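Long-range contact in hydrogenase (NiFe) small subunit HydA (Allochromatium vinosum, PDB 3MYR), which probably carries electrons from hydrogen oxidised in its large partner subunit along a chain of three iron-sulfur clusters: residues Glu102-Phe116 with Val132-Gly146. Numbering follows the deposited sequence.
Sequences EHAAAVIAVGTCAAF and VMDLVRDKPVINVPG. With SF4 (iron/sulfur cluster), chain I.
Five backbone hydrogen bonds, from Val107 N to Pro140 O through Gly111 N to Val144 O, pair strands 106-110 and 141-144 in parallel. On one face Ile108 and Ile142 lie side by side, and Ile108 CG2 meets Val144 CG2 at 3.8 Å. On the other, Val107 has CG1 turned anti to its nitrogen (chi1 -173°), against Val132 CG1, while CG2 rests on Lys139 CG. The Lys139 chain bends at chi2 and chi3, bringing NZ into a hydrogen bond with Glu102 O (2.7 Å), from above the carbonyl plane, with a weak second bond to Val101 O; an alanine here would probably leave the Glu102 carbonyl without its ammonium donor and Val107 CG2 without its contact with the lysine chain. Asn143 OD1 lies against the methyls of Ala109 and Ala115 and is linked through a water to Ala115 O and Met133 N; Asn143 ND2 donates a hydrogen bond to Tyr173 O. The Phe116 ring carries Met133 SD at its edge in a Met-aromatic contact, and its CE2 packs on Pro145 CB. Past the strand ends, Thr112 OG1 accepts from Gly146 N (2.8 Å) and also makes a hydrogen bond to Cys250 O, while Cys113 SG binds FE3 of the first [4Fe-4S] cluster at 2.2 Å. This beta-alpha-beta crossover of the flavodoxin-like domain sets strand 106-110 between strands 69-77 and 141-144, with helix 151-164 against Val110 and Val144 and helix 93-101 against Val107.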
ATOM      1  N   GLU A 102      10.817 -20.267  17.863  1.00 25.58           N
ATOM      2  CA  GLU A 102      11.389 -21.336  18.709  1.00 27.66           C
ATOM      3  C   GLU A 102      10.321 -22.120  19.509  1.00 29.03           C
ATOM      4  O   GLU A 102      10.312 -23.321  19.500  1.00 25.76           O
ATOM      5  CB  GLU A 102      12.445 -20.823  19.690  1.00 30.71           C
ATOM      6  CG  GLU A 102      13.155 -22.039  20.350  1.00 37.39           C
ATOM      7  CD  GLU A 102      14.266 -21.645  21.277  1.00 52.80           C
ATOM      8  OE1 GLU A 102      15.051 -22.555  21.639  1.00 58.78           O
ATOM      9  OE2 GLU A 102      14.357 -20.444  21.662  1.00 55.27           O
ATOM     10  N   HIS A 103       9.342 -21.435  20.060  1.00 28.83           N
ATOM     11  CA  HIS A 103       8.288 -22.121  20.826  1.00 29.07           C
ATOM     12  C   HIS A 103       6.908 -22.056  20.213  1.00 28.67           C
ATOM     13  O   HIS A 103       5.930 -22.251  20.933  1.00 27.56           O
ATOM     14  CB  HIS A 103       8.273 -21.518  22.247  1.00 29.28           C
ATOM     15  CG  HIS A 103       9.565 -21.756  22.991  1.00 33.79           C
ATOM     16  ND1 HIS A 103      10.039 -23.035  23.264  1.00 39.96           N
ATOM     17  CD2 HIS A 103      10.534 -20.897  23.401  1.00 33.79           C
ATOM     18  CE1 HIS A 103      11.222 -22.946  23.858  1.00 39.98           C
ATOM     19  NE2 HIS A 103      11.530 -21.659  23.980  1.00 41.62           N
ATOM     20  N   ALA A 104       6.814 -21.778  18.900  1.00 26.56           N
ATOM     21  CA  ALA A 104       5.504 -21.819  18.209  1.00 26.48           C
ATOM     22  C   ALA A 104       4.966 -23.251  18.110  1.00 25.71           C
ATOM     23  O   ALA A 104       5.770 -24.170  17.979  1.00 23.04           O
ATOM     24  CB  ALA A 104       5.614 -21.201  16.782  1.00 24.20           C
ATOM     25  N   ALA A 105       3.638 -23.440  18.107  1.00 24.76           N
ATOM     26  CA  ALA A 105       3.066 -24.693  17.668  1.00 26.25           C
ATOM     27  C   ALA A 105       3.360 -24.928  16.152  1.00 27.71           C
ATOM     28  O   ALA A 105       3.665 -26.044  15.729  1.00 28.02           O
ATOM     29  CB  ALA A 105       1.486 -24.692  17.898  1.00 27.11           C
ATOM     30  N   ALA A 106       3.211 -23.882  15.328  1.00 26.27           N
ATOM     31  CA  ALA A 106       3.372 -24.044  13.871  1.00 24.73           C
ATOM     32  C   ALA A 106       3.634 -22.669  13.296  1.00 23.05           C
ATOM     33  O   ALA A 106       3.425 -21.653  13.981  1.00 23.34           O
ATOM     34  CB  ALA A 106       2.114 -24.665  13.254  1.00 23.70           C
ATOM     35  N   VAL A 107       4.100 -22.634  12.058  1.00 21.06           N
ATOM     36  CA  VAL A 107       4.409 -21.395  11.346  1.00 20.78           C
ATOM     37  C   VAL A 107       3.740 -21.467   9.953  1.00 21.81           C
ATOM     38  O   VAL A 107       3.869 -22.455   9.226  1.00 20.32           O
ATOM     39  CB  VAL A 107       5.957 -21.245  11.106  1.00 21.62           C
ATOM     40  CG1 VAL A 107       6.291 -19.881  10.510  1.00 20.96           C
ATOM     41  CG2 VAL A 107       6.720 -21.437  12.409  1.00 21.43           C
ATOM     42  N   ILE A 108       3.050 -20.406   9.579  1.00 21.30           N
ATOM     43  CA  ILE A 108       2.535 -20.302   8.231  1.00 21.08           C
ATOM     44  C   ILE A 108       3.314 -19.233   7.552  1.00 20.42           C
ATOM     45  O   ILE A 108       3.396 -18.099   8.045  1.00 19.41           O
ATOM     46  CB  ILE A 108       1.073 -19.831   8.259  1.00 22.60           C
ATOM     47  CG1 ILE A 108       0.222 -20.887   8.961  1.00 25.06           C
ATOM     48  CG2 ILE A 108       0.565 -19.564   6.829  1.00 21.29           C
ATOM     49  CD1 ILE A 108      -1.268 -20.421   9.124  1.00 28.36           C
ATOM     50  N   ALA A 109       3.930 -19.608   6.430  1.00 18.64           N
ATOM     51  CA  ALA A 109       4.560 -18.642   5.569  1.00 19.56           C
ATOM     52  C   ALA A 109       3.518 -18.216   4.519  1.00 19.90           C
ATOM     53  O   ALA A 109       3.189 -18.973   3.598  1.00 19.23           O
ATOM     54  CB  ALA A 109       5.828 -19.296   4.874  1.00 16.26           C
ATOM     55  N   VAL A 110       3.022 -17.006   4.645  1.00 18.57           N
ATOM     56  CA  VAL A 110       2.001 -16.489   3.726  1.00 18.44           C
ATOM     57  C   VAL A 110       2.685 -15.670   2.648  1.00 17.84           C
ATOM     58  O   VAL A 110       3.543 -14.797   2.934  1.00 16.16           O
ATOM     59  CB  VAL A 110       0.934 -15.672   4.522  1.00 19.63           C
ATOM     60  CG1 VAL A 110       1.608 -14.409   5.061  1.00 21.99           C
ATOM     61  CG2 VAL A 110      -0.143 -15.120   3.542  1.00 19.75           C
ATOM     62  N   GLY A 111       2.343 -15.942   1.389  1.00 15.77           N
ATOM     63  CA  GLY A 111       2.941 -15.166   0.277  1.00 14.03           C
ATOM     64  C   GLY A 111       4.165 -15.910  -0.272  1.00 14.90           C
ATOM     65  O   GLY A 111       4.892 -16.615   0.469  1.00 13.87           O
ATOM     66  N   THR A 112       4.400 -15.746  -1.550  1.00 15.75           N
ATOM     67  CA  THR A 112       5.542 -16.339  -2.209  1.00 17.60           C
ATOM     68  C   THR A 112       6.918 -15.854  -1.635  1.00 18.92           C
ATOM     69  O   THR A 112       7.877 -16.613  -1.647  1.00 19.25           O
ATOM     70  CB  THR A 112       5.463 -16.074  -3.748  1.00 18.09           C
ATOM     71  OG1 THR A 112       4.254 -16.649  -4.224  1.00 16.54           O
ATOM     72  CG2 THR A 112       6.648 -16.746  -4.531  1.00 16.72           C
ATOM     73  N   CYS A 113       7.002 -14.620  -1.135  1.00 17.31           N
ATOM     74  CA  CYS A 113       8.299 -14.196  -0.573  1.00 17.59           C
ATOM     75  C   CYS A 113       8.679 -15.011   0.668  1.00 18.44           C
ATOM     76  O   CYS A 113       9.798 -15.545   0.785  1.00 19.23           O
ATOM     77  CB  CYS A 113       8.249 -12.708  -0.207  1.00 14.65           C
ATOM     78  SG  CYS A 113       7.856 -11.568  -1.615  1.00 18.70           S
ATOM     79  N   ALA A 114       7.765 -15.116   1.624  1.00 18.31           N
ATOM     80  CA  ALA A 114       8.036 -15.918   2.820  1.00 17.84           C
ATOM     81  C   ALA A 114       8.187 -17.398   2.470  1.00 19.98           C
ATOM     82  O   ALA A 114       9.041 -18.076   3.014  1.00 18.93           O
ATOM     83  CB  ALA A 114       6.920 -15.720   3.852  1.00 15.32           C
ATOM     84  N   ALA A 115       7.298 -17.917   1.628  1.00 18.85           N
ATOM     85  CA  ALA A 115       7.309 -19.325   1.312  1.00 17.34           C
ATOM     86  C   ALA A 115       8.551 -19.756   0.539  1.00 18.27           C
ATOM     87  O   ALA A 115       9.153 -20.785   0.882  1.00 18.88           O
ATOM     88  CB  ALA A 115       6.018 -19.754   0.604  1.00 16.74           C
ATOM     89  N   PHE A 116       8.969 -18.959  -0.432  1.00 18.10           N
ATOM     90  CA  PHE A 116       9.970 -19.396  -1.400  1.00 19.12           C
ATOM     91  C   PHE A 116      11.074 -18.353  -1.674  1.00 21.08           C
ATOM     92  O   PHE A 116      11.899 -18.602  -2.534  1.00 22.21           O
ATOM     93  CB  PHE A 116       9.285 -19.740  -2.756  1.00 14.96           C
ATOM     94  CG  PHE A 116       8.231 -20.820  -2.657  1.00 18.33           C
ATOM     95  CD1 PHE A 116       8.494 -22.015  -1.942  1.00 17.25           C
ATOM     96  CD2 PHE A 116       7.014 -20.682  -3.310  1.00 17.28           C
ATOM     97  CE1 PHE A 116       7.530 -23.030  -1.835  1.00 19.73           C
ATOM     98  CE2 PHE A 116       6.021 -21.697  -3.226  1.00 17.52           C
ATOM     99  CZ  PHE A 116       6.267 -22.872  -2.501  1.00 16.84           C
ATOM    100  N   VAL A 132      11.222 -18.897   4.718  1.00 19.15           N
ATOM    101  CA  VAL A 132      11.019 -19.485   6.042  1.00 21.33           C
ATOM    102  C   VAL A 132      11.489 -20.940   6.150  1.00 22.45           C
ATOM    103  O   VAL A 132      12.306 -21.235   7.011  1.00 22.32           O
ATOM    104  CB  VAL A 132       9.512 -19.349   6.421  1.00 21.58           C
ATOM    105  CG1 VAL A 132       9.202 -20.138   7.712  1.00 17.44           C
ATOM    106  CG2 VAL A 132       9.189 -17.888   6.534  1.00 19.22           C
ATOM    107  N   MET A 133      11.068 -21.806   5.206  1.00 21.51           N
ATOM    108  CA  MET A 133      11.398 -23.244   5.261  1.00 23.75           C
ATOM    109  C   MET A 133      12.913 -23.501   5.147  1.00 22.62           C
ATOM    110  O   MET A 133      13.446 -24.431   5.733  1.00 23.64           O
ATOM    111  CB  MET A 133      10.629 -23.995   4.160  1.00 23.60           C
ATOM    112  CG  MET A 133      11.109 -23.658   2.742  1.00 27.68           C
ATOM    113  SD  MET A 133      10.073 -24.313   1.372  1.00 32.23           S
ATOM    114  CE  MET A 133      10.726 -25.981   1.241  1.00 34.97           C
ATOM    115  N   ASP A 134      13.630 -22.643   4.428  1.00 20.80           N
ATOM    116  CA  ASP A 134      15.096 -22.736   4.416  1.00 21.38           C
ATOM    117  C   ASP A 134      15.744 -22.376   5.749  1.00 21.88           C
ATOM    118  O   ASP A 134      16.768 -22.927   6.123  1.00 24.10           O
ATOM    119  CB  ASP A 134      15.711 -21.867   3.297  1.00 22.47           C
ATOM    120  CG  ASP A 134      15.505 -22.494   1.885  1.00 22.99           C
ATOM    121  OD1 ASP A 134      14.894 -23.588   1.757  1.00 30.06           O
ATOM    122  OD2 ASP A 134      15.868 -21.837   0.917  1.00 31.45           O
ATOM    123  N   LEU A 135      15.140 -21.469   6.474  1.00 20.47           N
ATOM    124  CA  LEU A 135      15.707 -21.025   7.752  1.00 23.08           C
ATOM    125  C   LEU A 135      15.170 -21.723   8.989  1.00 24.04           C
ATOM    126  O   LEU A 135      15.829 -21.729  10.062  1.00 25.21           O
ATOM    127  CB  LEU A 135      15.418 -19.563   7.922  1.00 21.23           C
ATOM    128  CG  LEU A 135      16.312 -18.504   7.253  1.00 26.23           C
ATOM    129  CD1 LEU A 135      17.735 -18.746   6.743  1.00 22.46           C
ATOM    130  CD2 LEU A 135      15.632 -17.206   6.804  1.00 22.83           C
ATOM    131  N   VAL A 136      13.966 -22.268   8.873  1.00 23.71           N
ATOM    132  CA  VAL A 136      13.292 -22.787  10.019  1.00 23.40           C
ATOM    133  C   VAL A 136      13.000 -24.232   9.705  1.00 25.32           C
ATOM    134  O   VAL A 136      12.069 -24.558   8.914  1.00 23.71           O
ATOM    135  CB  VAL A 136      11.942 -22.069  10.264  1.00 24.20           C
ATOM    136  CG1 VAL A 136      11.229 -22.761  11.490  1.00 21.78           C
ATOM    137  CG2 VAL A 136      12.187 -20.577  10.541  1.00 21.65           C
ATOM    138  N   ARG A 137      13.746 -25.120  10.352  1.00 24.85           N
ATOM    139  CA  ARG A 137      13.646 -26.548  10.053  1.00 28.49           C
ATOM    140  C   ARG A 137      13.058 -27.371  11.184  1.00 32.75           C
ATOM    141  O   ARG A 137      12.712 -28.551  10.998  1.00 34.14           O
ATOM    142  CB  ARG A 137      15.002 -27.131   9.653  1.00 27.92           C
ATOM    143  CG  ARG A 137      15.437 -26.669   8.209  1.00 29.25           C
ATOM    144  CD  ARG A 137      16.853 -27.099   7.888  1.00 29.72           C
ATOM    145  NE  ARG A 137      16.983 -28.553   7.967  1.00 26.95           N
ATOM    146  CZ  ARG A 137      16.369 -29.430   7.175  1.00 24.09           C
ATOM    147  NH1 ARG A 137      15.612 -29.010   6.141  1.00 21.07           N
ATOM    148  NH2 ARG A 137      16.597 -30.736   7.384  1.00 23.76           N
ATOM    149  N   ASP A 138      12.963 -26.846  12.385  1.00 32.45           N
ATOM    150  CA  ASP A 138      12.559 -27.869  13.313  1.00 39.48           C
ATOM    151  C   ASP A 138      11.120 -27.716  13.797  1.00 37.33           C
ATOM    152  O   ASP A 138      10.788 -28.097  14.869  1.00 36.46           O
ATOM    153  CB  ASP A 138      13.696 -28.224  14.325  1.00 41.28           C
ATOM    154  CG  ASP A 138      14.991 -28.838  13.575  1.00 51.15           C
ATOM    155  OD1 ASP A 138      14.949 -30.026  13.057  1.00 49.97           O
ATOM    156  OD2 ASP A 138      16.027 -28.081  13.459  1.00 55.10           O
ATOM    157  N   LYS A 139      10.280 -27.173  12.900  1.00 36.03           N
ATOM    158  CA  LYS A 139       8.955 -26.682  13.163  1.00 32.28           C
ATOM    159  C   LYS A 139       8.043 -27.050  12.006  1.00 31.25           C
ATOM    160  O   LYS A 139       8.460 -27.019  10.887  1.00 28.94           O
ATOM    161  CB  LYS A 139       9.020 -25.185  13.159  1.00 32.48           C
ATOM    162  CG  LYS A 139       8.330 -24.589  14.237  1.00 37.74           C
ATOM    163  CD  LYS A 139       9.187 -24.701  15.538  1.00 38.51           C
ATOM    164  CE  LYS A 139       8.221 -25.012  16.578  1.00 36.35           C
ATOM    165  NZ  LYS A 139       8.758 -24.909  17.939  1.00 38.68           N
ATOM    166  N   PRO A 140       6.749 -27.306  12.274  1.00 28.84           N
ATOM    167  CA  PRO A 140       5.874 -27.484  11.140  1.00 27.35           C
ATOM    168  C   PRO A 140       5.703 -26.122  10.431  1.00 25.10           C
ATOM    169  O   PRO A 140       5.383 -25.099  11.103  1.00 23.35           O
ATOM    170  CB  PRO A 140       4.518 -27.876  11.788  1.00 28.72           C
ATOM    171  CG  PRO A 140       4.894 -28.423  13.171  1.00 27.09           C
ATOM    172  CD  PRO A 140       6.078 -27.513  13.557  1.00 27.81           C
ATOM    173  N   VAL A 141       5.895 -26.111   9.113  1.00 22.11           N
ATOM    174  CA  VAL A 141       5.758 -24.880   8.327  1.00 23.14           C
ATOM    175  C   VAL A 141       4.714 -25.135   7.243  1.00 22.41           C
ATOM    176  O   VAL A 141       4.802 -26.079   6.468  1.00 24.29           O
ATOM    177  CB  VAL A 141       7.134 -24.376   7.702  1.00 21.37           C
ATOM    178  CG1 VAL A 141       6.866 -23.159   6.674  1.00 20.10           C
ATOM    179  CG2 VAL A 141       8.110 -23.873   8.812  1.00 23.83           C
ATOM    180  N   ILE A 142       3.770 -24.258   7.094  1.00 21.14           N
ATOM    181  CA  ILE A 142       2.792 -24.448   6.008  1.00 21.20           C
ATOM    182  C   ILE A 142       3.025 -23.303   5.039  1.00 19.41           C
ATOM    183  O   ILE A 142       2.987 -22.161   5.460  1.00 18.42           O
ATOM    184  CB  ILE A 142       1.348 -24.306   6.526  1.00 21.89           C
ATOM    185  CG1 ILE A 142       1.026 -25.389   7.541  1.00 28.77           C
ATOM    186  CG2 ILE A 142       0.338 -24.424   5.381  1.00 22.26           C
ATOM    187  CD1 ILE A 142      -0.300 -24.956   8.256  1.00 40.25           C
ATOM    188  N   ASN A 143       3.254 -23.575   3.760  1.00 17.04           N
ATOM    189  CA  ASN A 143       3.455 -22.506   2.770  1.00 17.02           C
ATOM    190  C   ASN A 143       2.163 -22.158   2.087  1.00 17.69           C
ATOM    191  O   ASN A 143       1.470 -23.052   1.585  1.00 16.74           O
ATOM    192  CB  ASN A 143       4.434 -23.012   1.731  1.00 18.96           C
ATOM    193  CG  ASN A 143       5.864 -23.066   2.295  1.00 22.23           C
ATOM    194  OD1 ASN A 143       6.191 -22.257   3.160  1.00 17.53           O
ATOM    195  ND2 ASN A 143       6.667 -24.010   1.856  1.00 18.79           N
ATOM    196  N   VAL A 144       1.804 -20.879   2.083  1.00 17.26           N
ATOM    197  CA  VAL A 144       0.570 -20.446   1.478  1.00 15.14           C
ATOM    198  C   VAL A 144       0.977 -19.345   0.472  1.00 15.78           C
ATOM    199  O   VAL A 144       0.888 -18.150   0.767  1.00 16.10           O
ATOM    200  CB  VAL A 144      -0.459 -19.925   2.564  1.00 17.12           C
ATOM    201  CG1 VAL A 144      -1.844 -19.430   1.887  1.00 12.70           C
ATOM    202  CG2 VAL A 144      -0.768 -21.050   3.600  1.00 14.47           C
ATOM    203  N   PRO A 145       1.459 -19.741  -0.713  1.00 14.91           N
ATOM    204  CA  PRO A 145       2.126 -18.783  -1.635  1.00 14.85           C
ATOM    205  C   PRO A 145       1.119 -18.108  -2.574  1.00 16.56           C
ATOM    206  O   PRO A 145      -0.104 -18.383  -2.468  1.00 17.58           O
ATOM    207  CB  PRO A 145       3.061 -19.648  -2.415  1.00 14.96           C
ATOM    208  CG  PRO A 145       2.416 -20.991  -2.437  1.00 16.23           C
ATOM    209  CD  PRO A 145       1.775 -21.132  -1.034  1.00 14.43           C
ATOM    210  N   GLY A 146       1.606 -17.313  -3.519  1.00 16.66           N
ATOM    211  CA  GLY A 146       0.733 -16.351  -4.241  1.00 14.60           C
ATOM    212  C   GLY A 146       1.229 -14.948  -3.933  1.00 16.24           C
ATOM    213  O   GLY A 146       1.819 -14.727  -2.902  1.00 16.09           O
TER
HETATM  214 FE1  SF4 I2001       3.773 -10.606  -3.143  1.00 15.82          FE
HETATM  215 FE2  SF4 I2001       2.997 -11.002  -0.491  0.50 17.11          FE
HETATM  216 FE3  SF4 I2001       5.725 -10.986  -1.223  1.00 21.70          FE
HETATM  217 FE4  SF4 I2001       3.864  -8.648  -1.283  1.00 19.46          FE
HETATM  218  S1  SF4 I2001       4.765  -9.867   0.617  0.50 18.18           S
HETATM  219  S2  SF4 I2001       5.541  -9.253  -2.648  1.00 18.21           S
HETATM  220  S3  SF4 I2001       2.023  -9.675  -2.154  1.00 16.72           S
HETATM  221  S4  SF4 I2001       4.160 -12.460  -1.913  1.00 21.00           S
HETATM  222  O   HOH W   1       8.758 -21.498   3.495  1.00 13.72           O